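Long-range contacts in acyl-coenzyme A oxidase 3 (Yarrowia lipolytica, PDB 5YS9), which catalyses the FAD-dependent oxidation of acyl-CoA to (2E)-enoyl-CoA by molecular oxygen, releasing hydrogen peroxide, in peroxisomal fatty acid beta-oxidation: residues L359-A364 against N587-W592; T42-G47 against M365-D370; D527-L532 against Q541-L546. All blocks are in the same frame, centred on the assembly; numbering follows the deposited sequence.

Interaction 1. Residues L359-A364 against N587-W592; sequences LAFTYA and NLFTLW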
loop_
_atom_site.group_PDB
_atom_site.type_symbol
_atom_site.label_atom_id
_atom_site.label_comp_id
_atom_site.label_asym_id
_atom_site.label_seq_id
_atom_site.Cartn_x
_atom_site.Cartn_y
_atom_site.Cartn_z
ATOM N N LEU A 359 12.208 0.365 12.134
ATOM C CA LEU A 359 12.209 0.469 13.591
ATOM C C LEU A 359 12.908 1.763 13.976
ATOM O O LEU A 359 12.450 2.457 14.837
ATOM C CB LEU A 359 12.901 -0.743 14.255
ATOM C CG LEU A 359 13.167 -0.600 15.763
ATOM C CD1 LEU A 359 11.868 -0.725 16.538
ATOM C CD2 LEU A 359 14.242 -1.548 16.333
ATOM N N ALA A 360 14.018 2.065 13.338
ATOM C CA ALA A 360 14.697 3.315 13.576
ATOM C C ALA A 360 13.832 4.490 13.146
ATOM O O ALA A 360 13.738 5.476 13.839
ATOM C CB ALA A 360 16.025 3.324 12.859
ATOM N N PHE A 361 13.171 4.347 12.011
ATOM C CA PHE A 361 12.314 5.380 11.477
ATOM C C PHE A 361 11.164 5.683 12.415
ATOM O O PHE A 361 10.790 6.822 12.575
ATOM C CB PHE A 361 11.764 4.928 10.133
ATOM C CG PHE A 361 11.582 6.029 9.145
ATOM C CD1 PHE A 361 10.996 7.211 9.509
ATOM C CD2 PHE A 361 11.985 5.865 7.846
ATOM C CE1 PHE A 361 10.823 8.212 8.600
ATOM C CE2 PHE A 361 11.810 6.857 6.926
ATOM C CZ PHE A 361 11.237 8.035 7.305
ATOM N N THR A 362 10.574 4.661 13.007
ATOM C CA THR A 362 9.464 4.888 13.916
ATOM C C THR A 362 9.852 5.661 15.167
ATOM O O THR A 362 9.135 6.536 15.574
ATOM C CB THR A 362 8.549 3.651 14.144
ATOM O OG1 THR A 362 8.272 3.478 15.530
ATOM C CG2 THR A 362 9.141 2.409 13.567
ATOM N N TYR A 363 11.013 5.374 15.731
ATOM C CA TYR A 363 11.512 6.129 16.871
ATOM C C TYR A 363 11.715 7.574 16.467
ATOM O O TYR A 363 11.411 8.482 17.218
ATOM C CB TYR A 363 12.858 5.583 17.327
ATOM C CG TYR A 363 12.820 4.534 18.406
ATOM C CD1 TYR A 363 12.163 3.332 18.210
ATOM C CD2 TYR A 363 13.466 4.731 19.613
ATOM C CE1 TYR A 363 12.136 2.370 19.190
ATOM C CE2 TYR A 363 13.444 3.770 20.590
ATOM C CZ TYR A 363 12.779 2.594 20.373
ATOM O OH TYR A 363 12.758 1.640 21.348
ATOM N N ALA A 364 12.247 7.761 15.268
ATOM C CA ALA A 364 12.531 9.066 14.703
ATOM C C ALA A 364 11.278 9.899 14.502
ATOM O O ALA A 364 11.283 11.100 14.709
ATOM C CB ALA A 364 13.278 8.918 13.395
ATOM N N ASN A 587 22.072 6.340 13.987
ATOM C CA ASN A 587 23.058 6.134 12.901
ATOM C C ASN A 587 22.545 5.263 11.811
ATOM O O ASN A 587 22.804 5.558 10.653
ATOM C CB ASN A 587 24.379 5.569 13.426
ATOM C CG ASN A 587 25.218 6.617 14.135
ATOM O OD1 ASN A 587 24.758 7.727 14.441
ATOM N ND2 ASN A 587 26.461 6.280 14.365
ATOM N N LEU A 588 21.798 4.213 12.174
ATOM C CA LEU A 588 21.179 3.309 11.176
ATOM C C LEU A 588 20.172 4.098 10.368
ATOM O O LEU A 588 20.247 4.122 9.144
ATOM C CB LEU A 588 20.525 2.091 11.832
ATOM C CG LEU A 588 19.887 1.038 10.913
ATOM C CD1 LEU A 588 20.795 0.569 9.739
ATOM C CD2 LEU A 588 19.442 -0.142 11.755
ATOM N N PHE A 589 19.285 4.825 11.050
ATOM C CA PHE A 589 18.350 5.674 10.337
ATOM C C PHE A 589 19.091 6.538 9.312
ATOM O O PHE A 589 18.784 6.514 8.106
ATOM C CB PHE A 589 17.524 6.537 11.302
ATOM C CG PHE A 589 16.600 7.479 10.608
ATOM C CD1 PHE A 589 15.570 6.992 9.802
ATOM C CD2 PHE A 589 16.787 8.861 10.694
ATOM C CE1 PHE A 589 14.732 7.876 9.109
ATOM C CE2 PHE A 589 15.936 9.741 10.021
ATOM C CZ PHE A 589 14.905 9.247 9.240
ATOM N N THR A 590 20.095 7.248 9.799
ATOM C CA THR A 590 20.676 8.320 9.066
ATOM C C THR A 590 21.524 7.787 7.898
ATOM O O THR A 590 21.468 8.325 6.770
ATOM C CB THR A 590 21.474 9.253 10.006
ATOM O OG1 THR A 590 20.598 9.869 10.968
ATOM C CG2 THR A 590 22.171 10.340 9.214
ATOM N N LEU A 591 22.293 6.730 8.164
ATOM C CA LEU A 591 23.129 6.128 7.131
ATOM C C LEU A 591 22.315 5.352 6.098
ATOM O O LEU A 591 22.679 5.277 4.921
ATOM C CB LEU A 591 24.150 5.239 7.789
ATOM C CG LEU A 591 25.198 6.061 8.578
ATOM C CD1 LEU A 591 25.848 5.247 9.664
ATOM C CD2 LEU A 591 26.264 6.599 7.624
ATOM N N TRP A 592 21.220 4.746 6.554
ATOM C CA TRP A 592 20.313 4.055 5.666
ATOM C C TRP A 592 19.705 5.101 4.697
ATOM O O TRP A 592 19.724 4.904 3.470
ATOM C CB TRP A 592 19.259 3.247 6.474
ATOM C CG TRP A 592 18.144 2.748 5.653
ATOM C CD1 TRP A 592 18.172 1.707 4.783
ATOM C CD2 TRP A 592 16.836 3.293 5.597
ATOM N NE1 TRP A 592 16.970 1.557 4.192
ATOM C CE2 TRP A 592 16.113 2.516 4.661
ATOM C CE3 TRP A 592 16.205 4.377 6.223
ATOM C CZ2 TRP A 592 14.764 2.776 4.329
ATOM C CZ3 TRP A 592 14.853 4.652 5.883
ATOM C CH2 TRP A 592 14.151 3.843 4.941
#
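Phe589 holds CG anti to its backbone N (chi1 177°), and Trp592, one turn further along, does the same, so both aromatic side chains reach from 587-592 toward the flank of 359-364. The first torsion of Phe361 lies away from a staggered position and swings its ring round the helix to meet them. Phe361 and Phe589 form a T-shaped pair with centroids 4.8 Å apart and planes at 69°. The edge of Phe589 points at the face of Phe361: Phe589 CE1 stands 3.5 Å above the plane of the Phe361 ring, over its centre, at nearly equal range from all six ring carbons. The six-membered half of the Trp592 indole joins in, with its CZ3 3.7 Å from Phe361 CD2, the two side chains running across each other at about a right angle. In the helical C-terminal half of the acyl-CoA oxidase fold, helix 349-385 of the C-alpha1 region here meets helix 579-596 further on; segments 359-364 and 587-592 cross steeply, at -106°. The axes of these segments approach to 8.8 Å, consistent with the small alanines on the near side of 359-364. Ala360 CB rests 3.9 Å from Phe589 CB, where the two backbones come nearest. One turn on, Ala364 CB sits 4.3 Å above the face of the Phe589 ring, over its centre. No hydrogen bond crosses between the segments. Arg559 of helix 547-573 touches both Phe361 and Trp592, while the Asn587 amide turns away to bond Tyr567, Tyr622 and the backbone O of Lys505.

Interaction 2. Residues T42-G47 against M365-D370; sequences TEFLHG and MKMAAD
A buried lysine ammonium on one helix bonds a backbone carbonyl in the last turn of another. Lys366 NZ donates to Leu45 O at 2.9 Å, approaching in the carbonyl plane with a C=O...N angle of 150°. Just beyond, helix 38-46 ends in a Schellman motif, Gly47 supplying the positive phi. The contact joins this N-terminal-domain helix to helix 349-385 of the C-alpha1 region, segments 42-46 and 365-370 lying at 48°. Bends at chi2 and chi4 fold the lysine chain so that NZ also meets Asp370, one turn along its own helix. Lys366 NZ forms a salt bridge with Asp370 OD1 at 3.0 Å, using the syn lone pair of OD1, and a weak bond to Asp370 OD2. Carboxylate and carbonyl thus share one cation, which probably offsets the repulsion between Asp370 OD2 and Leu45 O, 3.6 Å apart. A water donates to Asp370 OD2 and weakly to Phe44 O. His46 ND1 lies 4.1 Å from Lys366 NZ, and this nearby charge would probably disfavour a protonated imidazole. Beside the polar cluster, Met367 makes a Met-aromatic contact with Phe44, its sulfur 42° off the ring normal and Met367 SD 3.4 Å from Phe44 CZ.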
loop_
_atom_site.group_PDB
_atom_site.type_symbol
_atom_site.label_atom_id
_atom_site.label_comp_id
_atom_site.label_asym_id
_atom_site.label_seq_id
_atom_site.Cartn_x
_atom_site.Cartn_y
_atom_site.Cartn_z
ATOM N N THR A 42 11.518 3.470 27.318
ATOM C CA THR A 42 10.158 3.940 27.311
ATOM C C THR A 42 10.065 5.393 27.777
ATOM O O THR A 42 9.286 6.172 27.194
ATOM C CB THR A 42 9.249 3.048 28.177
ATOM O OG1 THR A 42 9.508 1.675 27.868
ATOM C CG2 THR A 42 7.829 3.338 27.905
ATOM N N GLU A 43 10.853 5.765 28.795
ATOM C CA GLU A 43 10.968 7.204 29.227
ATOM C C GLU A 43 11.521 8.147 28.147
ATOM O O GLU A 43 11.012 9.264 27.959
ATOM C CB GLU A 43 11.792 7.358 30.517
ATOM C CG GLU A 43 10.968 7.171 31.790
ATOM C CD GLU A 43 11.816 6.967 33.023
ATOM O OE1 GLU A 43 11.351 6.226 33.930
ATOM O OE2 GLU A 43 12.942 7.528 33.058
ATOM N N PHE A 44 12.535 7.702 27.415
ATOM C CA PHE A 44 12.982 8.489 26.287
ATOM C C PHE A 44 11.884 8.691 25.214
ATOM O O PHE A 44 11.719 9.781 24.721
ATOM C CB PHE A 44 14.235 7.883 25.662
ATOM C CG PHE A 44 14.704 8.625 24.439
ATOM C CD1 PHE A 44 15.251 9.883 24.560
ATOM C CD2 PHE A 44 14.516 8.096 23.166
ATOM C CE1 PHE A 44 15.657 10.576 23.438
ATOM C CE2 PHE A 44 14.927 8.784 22.046
ATOM C CZ PHE A 44 15.499 10.030 22.184
ATOM N N LEU A 45 11.156 7.638 24.841
ATOM C CA LEU A 45 10.119 7.763 23.800
ATOM C C LEU A 45 9.012 8.707 24.181
ATOM O O LEU A 45 8.518 9.446 23.335
ATOM C CB LEU A 45 9.530 6.406 23.436
ATOM C CG LEU A 45 10.473 5.535 22.633
ATOM C CD1 LEU A 45 10.032 4.082 22.649
ATOM C CD2 LEU A 45 10.575 6.051 21.213
ATOM N N HIS A 46 8.619 8.689 25.446
ATOM C CA HIS A 46 7.472 9.475 25.887
ATOM C C HIS A 46 7.850 10.680 26.764
ATOM O O HIS A 46 6.971 11.258 27.393
ATOM C CB HIS A 46 6.525 8.552 26.621
ATOM C CG HIS A 46 5.925 7.524 25.737
ATOM N ND1 HIS A 46 5.027 7.850 24.740
ATOM C CD2 HIS A 46 6.103 6.181 25.674
ATOM C CE1 HIS A 46 4.636 6.744 24.138
ATOM N NE2 HIS A 46 5.292 5.724 24.668
ATOM N N GLY A 47 9.139 11.042 26.814
ATOM C CA GLY A 47 9.596 12.253 27.508
ATOM C C GLY A 47 9.454 12.254 29.013
ATOM O O GLY A 47 8.969 13.194 29.586
ATOM N N MET A 365 10.210 9.258 14.068
ATOM C CA MET A 365 8.943 9.935 13.949
ATOM C C MET A 365 8.567 10.538 15.296
ATOM O O MET A 365 8.281 11.721 15.378
ATOM C CB MET A 365 7.850 9.009 13.475
ATOM C CG MET A 365 7.817 8.759 11.972
ATOM S SD MET A 365 6.883 7.250 11.661
ATOM C CE MET A 365 6.717 7.501 9.947
ATOM N N LYS A 366 8.594 9.754 16.359
ATOM C CA LYS A 366 8.263 10.329 17.670
ATOM C C LYS A 366 9.178 11.545 18.067
ATOM O O LYS A 366 8.685 12.563 18.532
ATOM C CB LYS A 366 8.244 9.226 18.754
ATOM C CG LYS A 366 7.586 9.583 20.080
ATOM C CD LYS A 366 6.147 10.130 19.922
ATOM C CE LYS A 366 5.397 10.206 21.265
ATOM N NZ LYS A 366 6.247 10.911 22.282
ATOM N N MET A 367 10.483 11.456 17.843
ATOM C CA MET A 367 11.382 12.562 18.177
ATOM C C MET A 367 11.055 13.834 17.386
ATOM O O MET A 367 11.156 14.932 17.926
ATOM C CB MET A 367 12.854 12.159 17.971
ATOM C CG MET A 367 13.347 11.030 18.879
ATOM S SD MET A 367 12.863 11.374 20.574
ATOM C CE MET A 367 11.443 10.314 20.886
ATOM N N ALA A 368 10.625 13.693 16.142
ATOM C CA ALA A 368 10.216 14.865 15.366
ATOM C C ALA A 368 8.881 15.493 15.848
ATOM O O ALA A 368 8.699 16.695 15.846
ATOM C CB ALA A 368 10.159 14.528 13.904
ATOM N N ALA A 369 7.951 14.685 16.282
ATOM C CA ALA A 369 6.780 15.183 16.980
ATOM C C ALA A 369 7.105 15.928 18.272
ATOM O O ALA A 369 6.455 16.911 18.584
ATOM C CB ALA A 369 5.820 14.032 17.291
ATOM N N ASP A 370 8.037 15.395 19.045
ATOM C CA ASP A 370 8.425 15.951 20.343
ATOM C C ASP A 370 9.211 17.220 20.120
ATOM O O ASP A 370 8.895 18.223 20.727
ATOM C CB ASP A 370 9.252 14.946 21.168
ATOM C CG ASP A 370 8.402 13.781 21.764
ATOM O OD1 ASP A 370 7.164 13.711 21.568
ATOM O OD2 ASP A 370 8.977 12.909 22.450
HETATM O O HOH W 1 11.748 12.975 23.831
#

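Interaction 3. Residues D527-L532 against Q541-L546; sequences DKFVEL and QAFEEL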
loop_
_atom_site.group_PDB
_atom_site.type_symbol
_atom_site.label_atom_id
_atom_site.label_comp_id
_atom_site.label_asym_id
_atom_site.label_seq_id
_atom_site.Cartn_x
_atom_site.Cartn_y
_atom_site.Cartn_z
ATOM N N ASP A 527 18.030 29.652 -7.400
ATOM C CA ASP A 527 18.751 30.243 -8.564
ATOM C C ASP A 527 17.935 30.151 -9.860
ATOM O O ASP A 527 17.848 31.151 -10.601
ATOM C CB ASP A 527 20.123 29.575 -8.842
ATOM C CG ASP A 527 21.165 29.873 -7.769
ATOM O OD1 ASP A 527 20.987 30.812 -6.974
ATOM O OD2 ASP A 527 22.162 29.128 -7.688
ATOM N N LYS A 528 17.387 28.960 -10.144
ATOM C CA LYS A 528 16.601 28.715 -11.370
ATOM C C LYS A 528 15.326 29.544 -11.409
ATOM O O LYS A 528 14.876 29.961 -12.478
ATOM C CB LYS A 528 16.207 27.233 -11.517
ATOM C CG LYS A 528 17.306 26.276 -11.933
ATOM C CD LYS A 528 16.739 24.877 -12.234
ATOM C CE LYS A 528 17.304 24.218 -13.494
ATOM N NZ LYS A 528 18.550 23.462 -13.193
ATOM N N PHE A 529 14.726 29.734 -10.240
ATOM C CA PHE A 529 13.515 30.530 -10.097
ATOM C C PHE A 529 13.805 31.976 -10.464
ATOM O O PHE A 529 12.971 32.651 -11.065
ATOM C CB PHE A 529 13.029 30.465 -8.654
ATOM C CG PHE A 529 11.947 31.435 -8.346
ATOM C CD1 PHE A 529 12.249 32.717 -7.935
ATOM C CD2 PHE A 529 10.624 31.072 -8.479
ATOM C CE1 PHE A 529 11.256 33.618 -7.616
ATOM C CE2 PHE A 529 9.610 31.977 -8.181
ATOM C CZ PHE A 529 9.931 33.260 -7.735
ATOM N N VAL A 530 14.978 32.444 -10.033
ATOM C CA VAL A 530 15.492 33.759 -10.394
ATOM C C VAL A 530 15.803 33.866 -11.916
ATOM O O VAL A 530 15.444 34.869 -12.524
ATOM C CB VAL A 530 16.694 34.188 -9.490
ATOM C CG1 VAL A 530 17.311 35.502 -9.944
ATOM C CG2 VAL A 530 16.259 34.335 -8.038
ATOM N N GLU A 531 16.441 32.866 -12.531
ATOM C CA GLU A 531 16.662 32.911 -13.985
ATOM C C GLU A 531 15.309 32.957 -14.715
ATOM O O GLU A 531 15.165 33.650 -15.734
ATOM C CB GLU A 531 17.460 31.708 -14.515
ATOM C CG GLU A 531 18.944 31.633 -14.158
ATOM C CD GLU A 531 19.544 30.234 -14.464
ATOM O OE1 GLU A 531 20.298 29.678 -13.618
ATOM O OE2 GLU A 531 19.229 29.668 -15.553
ATOM N N LEU A 532 14.329 32.213 -14.200
ATOM C CA LEU A 532 13.065 32.044 -14.908
ATOM C C LEU A 532 12.155 33.260 -14.793
ATOM O O LEU A 532 11.424 33.559 -15.750
ATOM C CB LEU A 532 12.342 30.766 -14.457
ATOM C CG LEU A 532 12.880 29.448 -15.035
ATOM C CD1 LEU A 532 12.278 28.313 -14.230
ATOM C CD2 LEU A 532 12.583 29.264 -16.519
ATOM N N GLN A 541 4.258 30.863 -12.614
ATOM C CA GLN A 541 4.665 30.017 -13.746
ATOM C C GLN A 541 6.036 29.384 -13.538
ATOM O O GLN A 541 6.328 28.277 -14.034
ATOM C CB GLN A 541 4.688 30.820 -15.041
ATOM C CG GLN A 541 3.323 31.247 -15.558
ATOM C CD GLN A 541 3.411 32.346 -16.628
ATOM O OE1 GLN A 541 4.364 33.150 -16.654
ATOM N NE2 GLN A 541 2.408 32.387 -17.515
ATOM N N ALA A 542 6.884 30.116 -12.825
ATOM C CA ALA A 542 8.210 29.644 -12.459
ATOM C C ALA A 542 8.136 28.469 -11.479
ATOM O O ALA A 542 8.801 27.461 -11.690
ATOM C CB ALA A 542 9.012 30.796 -11.865
ATOM N N PHE A 543 7.332 28.602 -10.419
ATOM C CA PHE A 543 7.115 27.502 -9.476
ATOM C C PHE A 543 6.567 26.223 -10.169
ATOM O O PHE A 543 7.014 25.100 -9.865
ATOM C CB PHE A 543 6.177 27.947 -8.345
ATOM C CG PHE A 543 6.786 28.939 -7.414
ATOM C CD1 PHE A 543 8.029 28.697 -6.814
ATOM C CD2 PHE A 543 6.112 30.129 -7.089
ATOM C CE1 PHE A 543 8.584 29.627 -5.929
ATOM C CE2 PHE A 543 6.662 31.058 -6.195
ATOM C CZ PHE A 543 7.896 30.800 -5.620
ATOM N N GLU A 544 5.642 26.404 -11.124
ATOM C CA GLU A 544 5.093 25.290 -11.931
ATOM C C GLU A 544 6.206 24.603 -12.752
ATOM O O GLU A 544 6.319 23.367 -12.753
ATOM C CB GLU A 544 3.988 25.761 -12.882
ATOM C CG GLU A 544 2.823 26.512 -12.245
ATOM C CD GLU A 544 1.599 25.651 -12.045
ATOM O OE1 GLU A 544 0.879 25.418 -13.067
ATOM O OE2 GLU A 544 1.394 25.232 -10.867
ATOM N N GLU A 545 7.017 25.398 -13.441
ATOM C CA GLU A 545 8.221 24.883 -14.116
ATOM C C GLU A 545 9.154 24.101 -13.199
ATOM O O GLU A 545 9.910 23.276 -13.699
ATOM C CB GLU A 545 9.057 26.019 -14.763
ATOM C CG GLU A 545 8.576 26.495 -16.127
ATOM C CD GLU A 545 8.470 25.366 -17.133
ATOM O OE1 GLU A 545 9.300 24.420 -17.074
ATOM O OE2 GLU A 545 7.537 25.423 -17.963
ATOM N N LEU A 546 9.130 24.408 -11.896
ATOM C CA LEU A 546 9.997 23.789 -10.896
ATOM C C LEU A 546 9.258 22.868 -9.912
ATOM O O LEU A 546 9.617 22.782 -8.720
ATOM C CB LEU A 546 10.719 24.895 -10.116
ATOM C CG LEU A 546 11.670 25.745 -10.979
ATOM C CD1 LEU A 546 12.069 27.027 -10.259
ATOM C CD2 LEU A 546 12.882 24.918 -11.371
#
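Lys528 NZ is held by one salt bridge, to Asp613 of the second subunit, and gives this contact only the aliphatic stem of its side chain. Leu546 N donates two weak bonds, to Ala542 O and Phe543 O, as helix 539-545 runs out and Leu546 takes the N-cap position of helix 547-573. Its side chain points back at helix 507-534, where CD1 of Leu546 lies 3.8 Å from Phe529 CA and CD2 of Leu546 lies 4.0 Å from Lys528 CD. Helices 507-534 and 539-545 are consecutive and joined by a short loop; where 527-532 and 541-545 meet, their directions differ by 133°. At the heart of the contact Phe529, with CG anti to the backbone N, makes an offset stack with Phe543: centroids are 4.6 Å apart and planes tilted by 30°. Phe529 CE2 sits over the face of Phe543, displaced toward the rim and 3.3 Å from Phe543 CZ. Ala542 CB touches Phe529 CD2 at 3.8 Å, and Leu532 meets Leu546 tip to tip. An alanine at Phe543 would lose the stack and the packing on Arg467 and Ile470 of helix 458-477, and would probably let the Phe529 ring shift. The Phe543 side chain is about 10 Å from a bound FAD. With no hydrogen bond crossing between the segments, cohesion here rests on apolar packing and ring stacking, while the charge of Lys528 is used between subunits.

Interactions 1 and 2 are neighbours on helix 349-385, using successive stretches of it: their centres are 13 Å apart and Tyr363 CD2 of interaction 1 packs on Leu45 CD2 of interaction 2. Their segments alternate along the chain, so this one helix ties the N-terminal domain to the later C-terminal helices. Interaction 3 is local in sequence and lies within the span between the two segments of interaction 1. It is some 34 Å from interaction 1 and 38 Å from interaction 2, centre to centre, with no touch. Helix 547-573, which starts after interaction 3, reaches back to pack against both other contacts. Thus two contacts bind domains within the subunit, and the third lies beside the second subunit.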